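Local coordinates for protein mandelate racemase/muconate lactonizing enzyme (Roseovarius nubinhibens, PDB 2QDD) that is of unknown function but belongs to the magnesium-dependent mandelate racemase/muconate lactonizing enzyme family of the enolase superfamily, at residues Y37-T42 and P357-L362; A182-L187 and V213-W218; L253-W256 and A260-G263. One frame throughout, in Å; residues are numbered along the deposited sequence.

Interaction 1. Residues Y37-T42 and P357-L362; sequences YLRIDT and PDPEAL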
ATOM      1  N   TYR A  37     -12.117 -40.581  21.613  1.00 31.25           N
ATOM      2  CA  TYR A  37     -11.082 -40.631  22.653  1.00 32.81           C
ATOM      3  C   TYR A  37      -9.875 -41.412  22.155  1.00 30.84           C
ATOM      4  O   TYR A  37     -10.014 -42.460  21.526  1.00 32.47           O
ATOM      5  CB  TYR A  37     -11.610 -41.301  23.923  1.00 33.58           C
ATOM      6  CG  TYR A  37     -12.332 -40.394  24.902  1.00 38.69           C
ATOM      7  CD1 TYR A  37     -12.297 -40.663  26.271  1.00 35.41           C
ATOM      8  CD2 TYR A  37     -13.061 -39.282  24.468  1.00 37.54           C
ATOM      9  CE1 TYR A  37     -12.963 -39.852  27.181  1.00 31.20           C
ATOM     10  CE2 TYR A  37     -13.727 -38.461  25.373  1.00 37.08           C
ATOM     11  CZ  TYR A  37     -13.674 -38.752  26.728  1.00 39.71           C
ATOM     12  OH  TYR A  37     -14.332 -37.946  27.629  1.00 35.73           O
ATOM     13  N   LEU A  38      -8.689 -40.896  22.449  1.00 30.76           N
ATOM     14  CA  LEU A  38      -7.455 -41.580  22.120  1.00 31.17           C
ATOM     15  C   LEU A  38      -6.636 -41.814  23.386  1.00 31.84           C
ATOM     16  O   LEU A  38      -6.464 -40.904  24.195  1.00 29.24           O
ATOM     17  CB  LEU A  38      -6.662 -40.775  21.092  1.00 30.91           C
ATOM     18  CG  LEU A  38      -5.240 -41.230  20.754  1.00 37.75           C
ATOM     19  CD1 LEU A  38      -5.207 -42.488  19.887  1.00 35.46           C
ATOM     20  CD2 LEU A  38      -4.513 -40.104  20.083  1.00 33.50           C
ATOM     21  N   ARG A  39      -6.156 -43.045  23.553  1.00 33.27           N
ATOM     22  CA  ARG A  39      -5.256 -43.394  24.649  1.00 33.17           C
ATOM     23  C   ARG A  39      -3.884 -43.686  24.073  1.00 28.15           C
ATOM     24  O   ARG A  39      -3.757 -44.506  23.168  1.00 29.82           O
ATOM     25  CB  ARG A  39      -5.778 -44.622  25.413  1.00 32.55           C
ATOM     26  CG  ARG A  39      -4.814 -45.140  26.479  1.00 40.59           C
ATOM     27  CD  ARG A  39      -5.362 -46.333  27.239  1.00 45.48           C
ATOM     28  NE  ARG A  39      -5.411 -47.545  26.428  1.00 52.93           N
ATOM     29  CZ  ARG A  39      -6.242 -48.562  26.642  1.00 56.51           C
ATOM     30  NH1 ARG A  39      -7.110 -48.522  27.650  1.00 54.65           N
ATOM     31  NH2 ARG A  39      -6.206 -49.621  25.841  1.00 54.21           N
ATOM     32  N   ILE A  40      -2.869 -43.006  24.595  1.00 28.64           N
ATOM     33  CA  ILE A  40      -1.483 -43.274  24.220  1.00 35.51           C
ATOM     34  C   ILE A  40      -0.748 -43.937  25.382  1.00 38.52           C
ATOM     35  O   ILE A  40      -0.586 -43.335  26.451  1.00 36.63           O
ATOM     36  CB  ILE A  40      -0.722 -41.979  23.799  1.00 34.66           C
ATOM     37  CG1 ILE A  40      -1.452 -41.261  22.655  1.00 41.43           C
ATOM     38  CG2 ILE A  40       0.719 -42.307  23.424  1.00 32.87           C
ATOM     39  CD1 ILE A  40      -0.613 -40.216  21.928  1.00 35.89           C
ATOM     40  N   ASP A  41      -0.299 -45.170  25.160  1.00 35.19           N
ATOM     41  CA  ASP A  41       0.511 -45.884  26.139  1.00 36.41           C
ATOM     42  C   ASP A  41       1.979 -45.767  25.791  1.00 35.14           C
ATOM     43  O   ASP A  41       2.344 -45.729  24.616  1.00 37.06           O
ATOM     44  CB  ASP A  41       0.107 -47.361  26.207  1.00 35.99           C
ATOM     45  CG  ASP A  41      -1.279 -47.560  26.793  1.00 38.18           C
ATOM     46  OD1 ASP A  41      -2.114 -48.226  26.147  1.00 42.70           O
ATOM     47  OD2 ASP A  41      -1.534 -47.050  27.901  1.00 47.68           O
ATOM     48  N   THR A  42       2.814 -45.712  26.822  1.00 39.28           N
ATOM     49  CA  THR A  42       4.263 -45.726  26.648  1.00 42.41           C
ATOM     50  C   THR A  42       4.878 -46.961  27.304  1.00 46.75           C
ATOM     51  O   THR A  42       4.196 -47.690  28.027  1.00 47.65           O
ATOM     52  CB  THR A  42       4.923 -44.474  27.253  1.00 43.05           C
ATOM     53  OG1 THR A  42       4.654 -44.430  28.656  1.00 40.41           O
ATOM     54  CG2 THR A  42       4.410 -43.196  26.589  1.00 42.21           C
ATOM     55  N   PRO A 357     -10.094 -41.026  31.984  1.00 52.44           N
ATOM     56  CA  PRO A 357     -11.234 -41.846  31.574  1.00 53.04           C
ATOM     57  C   PRO A 357     -11.101 -43.307  31.997  1.00 53.31           C
ATOM     58  O   PRO A 357     -10.009 -43.880  31.941  1.00 50.31           O
ATOM     59  CB  PRO A 357     -11.217 -41.736  30.043  1.00 52.32           C
ATOM     60  CG  PRO A 357     -10.384 -40.541  29.747  1.00 50.39           C
ATOM     61  CD  PRO A 357      -9.359 -40.506  30.822  1.00 51.60           C
ATOM     62  N   ASP A 358     -12.212 -43.890  32.429  1.00 56.61           N
ATOM     63  CA  ASP A 358     -12.289 -45.330  32.653  1.00 59.39           C
ATOM     64  C   ASP A 358     -12.804 -46.020  31.388  1.00 54.94           C
ATOM     65  O   ASP A 358     -13.920 -45.733  30.945  1.00 55.19           O
ATOM     66  CB  ASP A 358     -13.201 -45.633  33.850  1.00 64.16           C
ATOM     67  CG  ASP A 358     -13.232 -47.110  34.209  1.00 70.32           C
ATOM     68  OD1 ASP A 358     -14.346 -47.662  34.311  1.00 73.43           O
ATOM     69  OD2 ASP A 358     -12.149 -47.716  34.392  1.00 74.36           O
ATOM     70  N   PRO A 359     -11.990 -46.926  30.804  1.00 52.38           N
ATOM     71  CA  PRO A 359     -12.298 -47.614  29.541  1.00 53.25           C
ATOM     72  C   PRO A 359     -13.560 -48.484  29.575  1.00 58.66           C
ATOM     73  O   PRO A 359     -14.128 -48.781  28.520  1.00 60.06           O
ATOM     74  CB  PRO A 359     -11.060 -48.488  29.303  1.00 50.97           C
ATOM     75  CG  PRO A 359      -9.986 -47.877  30.127  1.00 52.89           C
ATOM     76  CD  PRO A 359     -10.679 -47.338  31.335  1.00 50.67           C
ATOM     77  N   GLU A 360     -13.993 -48.877  30.772  1.00 63.26           N
ATOM     78  CA  GLU A 360     -15.252 -49.604  30.954  1.00 70.46           C
ATOM     79  C   GLU A 360     -16.494 -48.729  30.779  1.00 70.51           C
ATOM     80  O   GLU A 360     -17.591 -49.243  30.545  1.00 69.92           O
ATOM     81  CB  GLU A 360     -15.281 -50.298  32.320  1.00 74.47           C
ATOM     82  CG  GLU A 360     -14.896 -51.777  32.284  1.00 84.78           C
ATOM     83  CD  GLU A 360     -13.492 -52.015  31.743  1.00 90.27           C
ATOM     84  OE1 GLU A 360     -12.517 -51.561  32.383  1.00 90.93           O
ATOM     85  OE2 GLU A 360     -13.370 -52.656  30.677  1.00 89.23           O
ATOM     86  N   ALA A 361     -16.316 -47.413  30.897  1.00 70.64           N
ATOM     87  CA  ALA A 361     -17.380 -46.450  30.621  1.00 70.66           C
ATOM     88  C   ALA A 361     -17.457 -46.049  29.142  1.00 68.61           C
ATOM     89  O   ALA A 361     -18.421 -45.404  28.718  1.00 67.36           O
ATOM     90  CB  ALA A 361     -17.223 -45.220  31.507  1.00 72.34           C
ATOM     91  N   LEU A 362     -16.449 -46.450  28.366  1.00 66.52           N
ATOM     92  CA  LEU A 362     -16.228 -45.914  27.018  1.00 64.97           C
ATOM     93  C   LEU A 362     -16.688 -46.853  25.900  1.00 66.39           C
ATOM     94  O   LEU A 362     -16.759 -46.457  24.729  1.00 64.80           O
ATOM     95  CB  LEU A 362     -14.751 -45.552  26.820  1.00 62.29           C
ATOM     96  CG  LEU A 362     -14.142 -44.470  27.718  1.00 54.49           C
ATOM     97  CD1 LEU A 362     -12.689 -44.249  27.353  1.00 41.07           C
ATOM     98  CD2 LEU A 362     -14.926 -43.161  27.641  1.00 51.40           C
TER

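Interaction 2. Residues A182-L187 and V213-W218; sequences AISAGL and VRARDW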
ATOM      1  N   ALA A 182     -32.235  -4.378  21.355  1.00 50.61           N
ATOM      2  CA  ALA A 182     -32.928  -4.795  22.576  1.00 52.86           C
ATOM      3  C   ALA A 182     -31.971  -5.431  23.584  1.00 51.13           C
ATOM      4  O   ALA A 182     -31.980  -5.071  24.763  1.00 54.47           O
ATOM      5  CB  ALA A 182     -34.079  -5.745  22.252  1.00 50.27           C
ATOM      6  N   ILE A 183     -31.151  -6.364  23.103  1.00 48.28           N
ATOM      7  CA  ILE A 183     -30.232  -7.143  23.942  1.00 45.68           C
ATOM      8  C   ILE A 183     -29.141  -6.267  24.572  1.00 47.70           C
ATOM      9  O   ILE A 183     -28.804  -6.427  25.754  1.00 49.85           O
ATOM     10  CB  ILE A 183     -29.613  -8.326  23.138  1.00 41.51           C
ATOM     11  CG1 ILE A 183     -30.649  -9.435  22.930  1.00 38.69           C
ATOM     12  CG2 ILE A 183     -28.390  -8.894  23.830  1.00 44.28           C
ATOM     13  CD1 ILE A 183     -30.224 -10.485  21.926  1.00 36.56           C
ATOM     14  N   SER A 184     -28.616  -5.333  23.786  1.00 47.06           N
ATOM     15  CA  SER A 184     -27.568  -4.426  24.248  1.00 50.83           C
ATOM     16  C   SER A 184     -28.077  -3.415  25.278  1.00 53.65           C
ATOM     17  O   SER A 184     -27.359  -3.071  26.218  1.00 55.22           O
ATOM     18  CB  SER A 184     -26.931  -3.703  23.064  1.00 48.61           C
ATOM     19  OG  SER A 184     -25.695  -3.112  23.424  1.00 52.92           O
ATOM     20  N   ALA A 185     -29.314  -2.952  25.100  1.00 55.82           N
ATOM     21  CA  ALA A 185     -29.910  -1.977  26.013  1.00 59.36           C
ATOM     22  C   ALA A 185     -30.544  -2.611  27.255  1.00 61.43           C
ATOM     23  O   ALA A 185     -30.761  -1.928  28.260  1.00 65.66           O
ATOM     24  CB  ALA A 185     -30.918  -1.107  25.282  1.00 60.56           C
ATOM     25  N   GLY A 186     -30.831  -3.908  27.188  1.00 60.29           N
ATOM     26  CA  GLY A 186     -31.491  -4.611  28.287  1.00 60.07           C
ATOM     27  C   GLY A 186     -30.625  -5.621  29.019  1.00 62.79           C
ATOM     28  O   GLY A 186     -31.143  -6.550  29.645  1.00 64.44           O
ATOM     29  N   LEU A 187     -29.307  -5.446  28.944  1.00 64.11           N
ATOM     30  CA  LEU A 187     -28.384  -6.202  29.790  1.00 64.27           C
ATOM     31  C   LEU A 187     -28.468  -5.745  31.246  1.00 66.26           C
ATOM     32  O   LEU A 187     -28.586  -4.543  31.516  1.00 65.63           O
ATOM     33  CB  LEU A 187     -26.941  -6.068  29.291  1.00 62.35           C
ATOM     34  CG  LEU A 187     -26.376  -7.100  28.313  1.00 59.80           C
ATOM     35  CD1 LEU A 187     -24.898  -6.829  28.107  1.00 60.46           C
ATOM     36  CD2 LEU A 187     -26.589  -8.530  28.785  1.00 56.07           C
ATOM     37  N   VAL A 213     -27.001   0.541  13.902  1.00 36.42           N
ATOM     38  CA  VAL A 213     -27.112   0.063  15.275  1.00 36.55           C
ATOM     39  C   VAL A 213     -26.206   0.918  16.178  1.00 39.16           C
ATOM     40  O   VAL A 213     -25.100   1.289  15.778  1.00 34.11           O
ATOM     41  CB  VAL A 213     -26.795  -1.471  15.316  1.00 36.06           C
ATOM     42  CG1 VAL A 213     -25.692  -1.842  16.275  1.00 22.29           C
ATOM     43  CG2 VAL A 213     -28.045  -2.283  15.540  1.00 32.67           C
ATOM     44  N   ARG A 214     -26.697   1.265  17.371  1.00 41.91           N
ATOM     45  CA  ARG A 214     -25.923   2.073  18.318  1.00 45.12           C
ATOM     46  C   ARG A 214     -24.965   1.231  19.159  1.00 41.03           C
ATOM     47  O   ARG A 214     -23.991   1.750  19.714  1.00 43.65           O
ATOM     48  CB  ARG A 214     -26.851   2.869  19.235  1.00 47.85           C
ATOM     49  CG  ARG A 214     -27.318   4.198  18.664  1.00 55.46           C
ATOM     50  CD  ARG A 214     -28.271   4.898  19.636  1.00 61.43           C
ATOM     51  NE  ARG A 214     -29.654   4.437  19.479  1.00 79.52           N
ATOM     52  CZ  ARG A 214     -30.261   3.551  20.271  1.00 82.25           C
ATOM     53  NH1 ARG A 214     -29.620   3.008  21.300  1.00 83.46           N
ATOM     54  NH2 ARG A 214     -31.519   3.206  20.033  1.00 83.15           N
ATOM     55  N   ALA A 215     -25.254  -0.065  19.244  1.00 37.18           N
ATOM     56  CA  ALA A 215     -24.488  -1.010  20.048  1.00 35.88           C
ATOM     57  C   ALA A 215     -23.065  -1.228  19.541  1.00 35.44           C
ATOM     58  O   ALA A 215     -22.841  -1.445  18.345  1.00 33.89           O
ATOM     59  CB  ALA A 215     -25.212  -2.330  20.114  1.00 36.69           C
ATOM     60  N   ARG A 216     -22.114  -1.181  20.470  1.00 34.11           N
ATOM     61  CA  ARG A 216     -20.699  -1.339  20.156  1.00 30.42           C
ATOM     62  C   ARG A 216     -20.133  -2.582  20.821  1.00 29.82           C
ATOM     63  O   ARG A 216     -18.956  -2.629  21.155  1.00 36.87           O
ATOM     64  CB  ARG A 216     -19.904  -0.102  20.596  1.00 29.37           C
ATOM     65  CG  ARG A 216     -20.358   1.200  19.954  1.00 34.42           C
ATOM     66  CD  ARG A 216     -20.195   1.154  18.450  1.00 30.91           C
ATOM     67  NE  ARG A 216     -20.656   2.382  17.815  1.00 35.45           N
ATOM     68  CZ  ARG A 216     -21.699   2.457  16.994  1.00 35.45           C
ATOM     69  NH1 ARG A 216     -22.041   3.619  16.460  1.00 41.44           N
ATOM     70  NH2 ARG A 216     -22.406   1.376  16.712  1.00 32.69           N
ATOM     71  N   ASP A 217     -20.979  -3.591  21.001  1.00 31.28           N
ATOM     72  CA  ASP A 217     -20.545  -4.889  21.516  1.00 29.47           C
ATOM     73  C   ASP A 217     -19.763  -5.668  20.464  1.00 27.74           C
ATOM     74  O   ASP A 217     -19.899  -5.399  19.267  1.00 23.51           O
ATOM     75  CB  ASP A 217     -21.752  -5.699  21.983  1.00 30.10           C
ATOM     76  CG  ASP A 217     -22.662  -4.904  22.888  1.00 32.57           C
ATOM     77  OD1 ASP A 217     -23.623  -4.301  22.373  1.00 39.96           O
ATOM     78  OD2 ASP A 217     -22.405  -4.864  24.111  1.00 45.10           O
ATOM     79  N   TRP A 218     -18.946  -6.617  20.931  1.00 26.54           N
ATOM     80  CA  TRP A 218     -18.280  -7.621  20.094  1.00 27.05           C
ATOM     81  C   TRP A 218     -19.176  -8.223  19.021  1.00 29.56           C
ATOM     82  O   TRP A 218     -20.320  -8.593  19.290  1.00 32.11           O
ATOM     83  CB  TRP A 218     -17.774  -8.770  20.959  1.00 31.33           C
ATOM     84  CG  TRP A 218     -16.460  -8.543  21.643  1.00 34.87           C
ATOM     85  CD1 TRP A 218     -16.255  -8.374  22.982  1.00 32.01           C
ATOM     86  CD2 TRP A 218     -15.164  -8.512  21.032  1.00 33.34           C
ATOM     87  NE1 TRP A 218     -14.918  -8.217  23.243  1.00 35.44           N
ATOM     88  CE2 TRP A 218     -14.224  -8.304  22.066  1.00 33.36           C
ATOM     89  CE3 TRP A 218     -14.706  -8.632  19.713  1.00 28.29           C
ATOM     90  CZ2 TRP A 218     -12.854  -8.221  21.823  1.00 31.05           C
ATOM     91  CZ3 TRP A 218     -13.341  -8.538  19.471  1.00 29.30           C
ATOM     92  CH2 TRP A 218     -12.432  -8.330  20.520  1.00 32.93           C
TER

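Interaction 3. Residues L253-W256 and A260-G263; sequences LAAW and ACEG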
ATOM      1  N   LEU A 253      -1.478 -14.440  11.353  1.00 19.35           N
ATOM      2  CA  LEU A 253      -0.543 -13.491  10.752  1.00 28.21           C
ATOM      3  C   LEU A 253      -1.172 -12.605   9.679  1.00 28.10           C
ATOM      4  O   LEU A 253      -0.921 -11.404   9.642  1.00 29.62           O
ATOM      5  CB  LEU A 253       0.624 -14.268  10.140  1.00 27.80           C
ATOM      6  CG  LEU A 253       2.053 -13.917  10.542  1.00 36.81           C
ATOM      7  CD1 LEU A 253       2.201 -13.758  12.046  1.00 37.35           C
ATOM      8  CD2 LEU A 253       3.010 -14.978  10.011  1.00 31.58           C
ATOM      9  N   ALA A 254      -1.979 -13.216   8.813  1.00 32.49           N
ATOM     10  CA  ALA A 254      -2.775 -12.504   7.815  1.00 28.69           C
ATOM     11  C   ALA A 254      -3.825 -11.585   8.425  1.00 30.06           C
ATOM     12  O   ALA A 254      -3.963 -10.443   7.991  1.00 34.28           O
ATOM     13  CB  ALA A 254      -3.429 -13.493   6.852  1.00 26.21           C
ATOM     14  N   ALA A 255      -4.559 -12.083   9.422  1.00 28.44           N
ATOM     15  CA  ALA A 255      -5.568 -11.285  10.132  1.00 23.44           C
ATOM     16  C   ALA A 255      -4.943 -10.062  10.798  1.00 25.95           C
ATOM     17  O   ALA A 255      -5.502  -8.964  10.745  1.00 29.22           O
ATOM     18  CB  ALA A 255      -6.297 -12.140  11.174  1.00 18.17           C
ATOM     19  N   TRP A 256      -3.773 -10.265  11.404  1.00 27.08           N
ATOM     20  CA  TRP A 256      -3.034  -9.197  12.070  1.00 27.40           C
ATOM     21  C   TRP A 256      -2.575  -8.077  11.113  1.00 29.55           C
ATOM     22  O   TRP A 256      -2.781  -6.894  11.400  1.00 27.79           O
ATOM     23  CB  TRP A 256      -1.843  -9.763  12.862  1.00 22.09           C
ATOM     24  CG  TRP A 256      -0.975  -8.680  13.397  1.00 18.59           C
ATOM     25  CD1 TRP A 256      -1.213  -7.904  14.497  1.00 23.95           C
ATOM     26  CD2 TRP A 256       0.246  -8.201  12.823  1.00 15.71           C
ATOM     27  NE1 TRP A 256      -0.202  -6.984  14.655  1.00 27.09           N
ATOM     28  CE2 TRP A 256       0.702  -7.141  13.637  1.00 17.68           C
ATOM     29  CE3 TRP A 256       0.998  -8.563  11.696  1.00 29.44           C
ATOM     30  CZ2 TRP A 256       1.886  -6.446  13.369  1.00 27.74           C
ATOM     31  CZ3 TRP A 256       2.175  -7.867  11.425  1.00 27.63           C
ATOM     32  CH2 TRP A 256       2.605  -6.819  12.259  1.00 21.28           C
ATOM     33  N   ALA A 260      -7.726  -6.909  10.695  1.00 24.92           N
ATOM     34  CA  ALA A 260      -9.060  -7.456  10.460  1.00 24.25           C
ATOM     35  C   ALA A 260      -9.877  -7.632  11.732  1.00 29.04           C
ATOM     36  O   ALA A 260     -11.095  -7.796  11.665  1.00 36.39           O
ATOM     37  CB  ALA A 260      -8.958  -8.781   9.741  1.00 20.53           C
ATOM     38  N   CYS A 261      -9.204  -7.620  12.882  1.00 27.97           N
ATOM     39  CA  CYS A 261      -9.826  -8.008  14.145  1.00 28.94           C
ATOM     40  C   CYS A 261      -9.132  -7.397  15.360  1.00 25.24           C
ATOM     41  O   CYS A 261      -8.004  -6.916  15.266  1.00 26.66           O
ATOM     42  CB  CYS A 261      -9.914  -9.537  14.267  1.00 18.04           C
ATOM     43  SG  CYS A 261      -8.350 -10.414  14.359  1.00 30.05           S
ATOM     44  N   GLU A 262      -9.829  -7.418  16.491  1.00 23.15           N
ATOM     45  CA  GLU A 262      -9.264  -7.021  17.778  1.00 21.85           C
ATOM     46  C   GLU A 262      -9.235  -8.213  18.746  1.00 21.79           C
ATOM     47  O   GLU A 262      -8.755  -8.112  19.883  1.00 21.04           O
ATOM     48  CB  GLU A 262     -10.093  -5.881  18.379  1.00 19.73           C
ATOM     49  CG  GLU A 262      -9.895  -4.523  17.709  1.00 26.29           C
ATOM     50  CD  GLU A 262     -10.788  -4.312  16.495  1.00 29.10           C
ATOM     51  OE1 GLU A 262     -11.794  -5.037  16.328  1.00 33.79           O
ATOM     52  OE2 GLU A 262     -10.479  -3.410  15.697  1.00 40.76           O
ATOM     53  N   GLY A 263      -9.770  -9.334  18.283  1.00 25.83           N
ATOM     54  CA  GLY A 263      -9.809 -10.553  19.063  1.00 23.12           C
ATOM     55  C   GLY A 263      -9.948 -11.775  18.188  1.00 26.65           C
ATOM     56  O   GLY A 263     -10.483 -11.693  17.071  1.00 22.18           O
TER

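Interaction 1. Residues Y37-T42 and P357-L362
The ring of Tyr-37 meets Pro-357 and Leu-362 along its CD1-CE1 side, an apolar contact. Pro-357 CG lies 3.7 Å from Tyr-37 CE1, and Pro-357 CB sits in the ring plane at the edge, 3.8 Å from the same carbon. Leu-362 reaches the ring with both methyls: Leu-362 CD1 is 3.8 Å from Tyr-37 CD1, while Leu-362 CD2 is 3.9 Å from both Tyr-37 CD1 and CE1. The leucine runs roughly at right angles to the tyrosine. With chi1 at -86°, CG of Tyr-37 stands beside its own backbone N and opposite the carbonyl carbon, which turns the ring toward the loop.

The second kind of contact joins a charged group to a proline. The Arg-39 chain, bent at chi3 (71°), brings NH1 to within 3.9 Å of Pro-359 CG, which approaches the guanidinium at its edge. Two other nitrogens of Arg-39 have polar partners: NE a long salt bridge of 3.4 Å to Asp-41 OD1 in the same strand, NH2 a hydrogen bond with Thr-9 OG1.

Within the loop, Ala-361 N bonds to Asp-358 O at 2.9 Å and closes a turn. Pro-357 and Leu-362, at the two ends of the segment, both reach Tyr-37.

Strand 29-42 belongs to the antiparallel sheet of the N-terminal capping domain, which the C-terminal tail also joins through strand 367-370. The contact between loop and strand is almost wholly van der Waals, while the tyrosine hydroxyl hydrogen-bonds with Thr-299 outside it.

Interaction 2. Residues A182-L187 and V213-W218
The carboxylate of Asp-217 is met from one side by Ser-184, whose hydroxyl donates to the syn lone pair of OD1. Ser-184 OG to Asp-217 OD1 is a short 2.6 Å, whereas Asp-217 OD2 stays 3.8 Å from that hydroxyl, so the grip is on a single oxygen. The other flat group, the guanidinium of Arg-216, has Arg-214 O over one face, displaced toward the rim. Its NH2 donates to Val-213 O at 2.9 Å and, less squarely, to Ala-215 O from above that carbonyl's plane; NE donates to the backbone O of Asn-211 of the second subunit.

Ser-184 holds OG opposite its backbone N (chi1 -164°), which carries the hydroxyl off the helix toward the loop. There OG also lies 3.4 Å from Ala-215 CB, with Ser-184 CB 3.7 Å from that methyl. Ala-215 and Asp-217 both meet the hydroxyl from the loop, one by packing and one by a bond.

Ser-184 lies on helix 173-185, Asp-217 in the loop entering strand 218-220, whose Glu-220 binds magnesium in a structure of this protein, though no metal is bound here. This helix-to-loop packing fits the beta/alpha repeat of the enolase-superfamily barrel.

Interaction 3. Residues L253-W256 and A260-G263
Ala-255 O accepts the backbone N-H of Ala-260 five residues on, at 3.0 Å from Ala-260 N and nearly straight at 174°, with the donor in the carbonyl plane. This six-to-one bond closes the C-terminal end of helix 249-258 and is consistent with a Schellman-type ending, of which it is one of the two defining bonds.

The side chains that meet are small. Ala-260 CB comes to 3.6 Å from Ala-255 O, so one carbonyl carries both the bond and a methyl contact. Cys-261 sends SG alongside the methyl of Ala-255, the two apolar groups 4.2 Å apart (Ala-255 CB to Cys-261 SG). At chi1 65° the sulfur sits between the backbone N and the carbonyl carbon of its own residue, which puts it within reach of the Ala-255 methyl. Leu-242 touches both of these residues, and Leu-226 of helix 226-233 packs on Ala-255 and Ala-260.

The turn feeds strand 263-266 of the barrel, and other subunits lie close: Glu-262 forms a salt bridge with Arg-235 of the second subunit, and Trp-256 packs on Leu-253 of the third. All three touching residues are buried. The carbonyl at the helix end is satisfied by one straight backbone bond, and small apolar groups fill in beside it where the chain passes to strand 263-266.

How the interactions relate
Interactions 2 and 3 both join a helix to a loop that enters a strand of the (beta/alpha) barrel, whereas interaction 1 joins the N-terminal sheet to the C-terminal tail, its centre 45 Å and 38 Å from theirs and across the chain's middle. Along the chain both barrel contacts fall inside the long loop that interaction 1 closes. Interactions 1 and 3 are buried; interaction 2 is only partly so and relies on a side-chain hydroxyl and a carboxylate. Interaction 3 uses a backbone bond, interaction 1 mostly apolar packing. Interactions 2 and 3 meet directly, Trp-218 CH2 lying 3.6 Å from Gly-263 N, and both touch the second subunit.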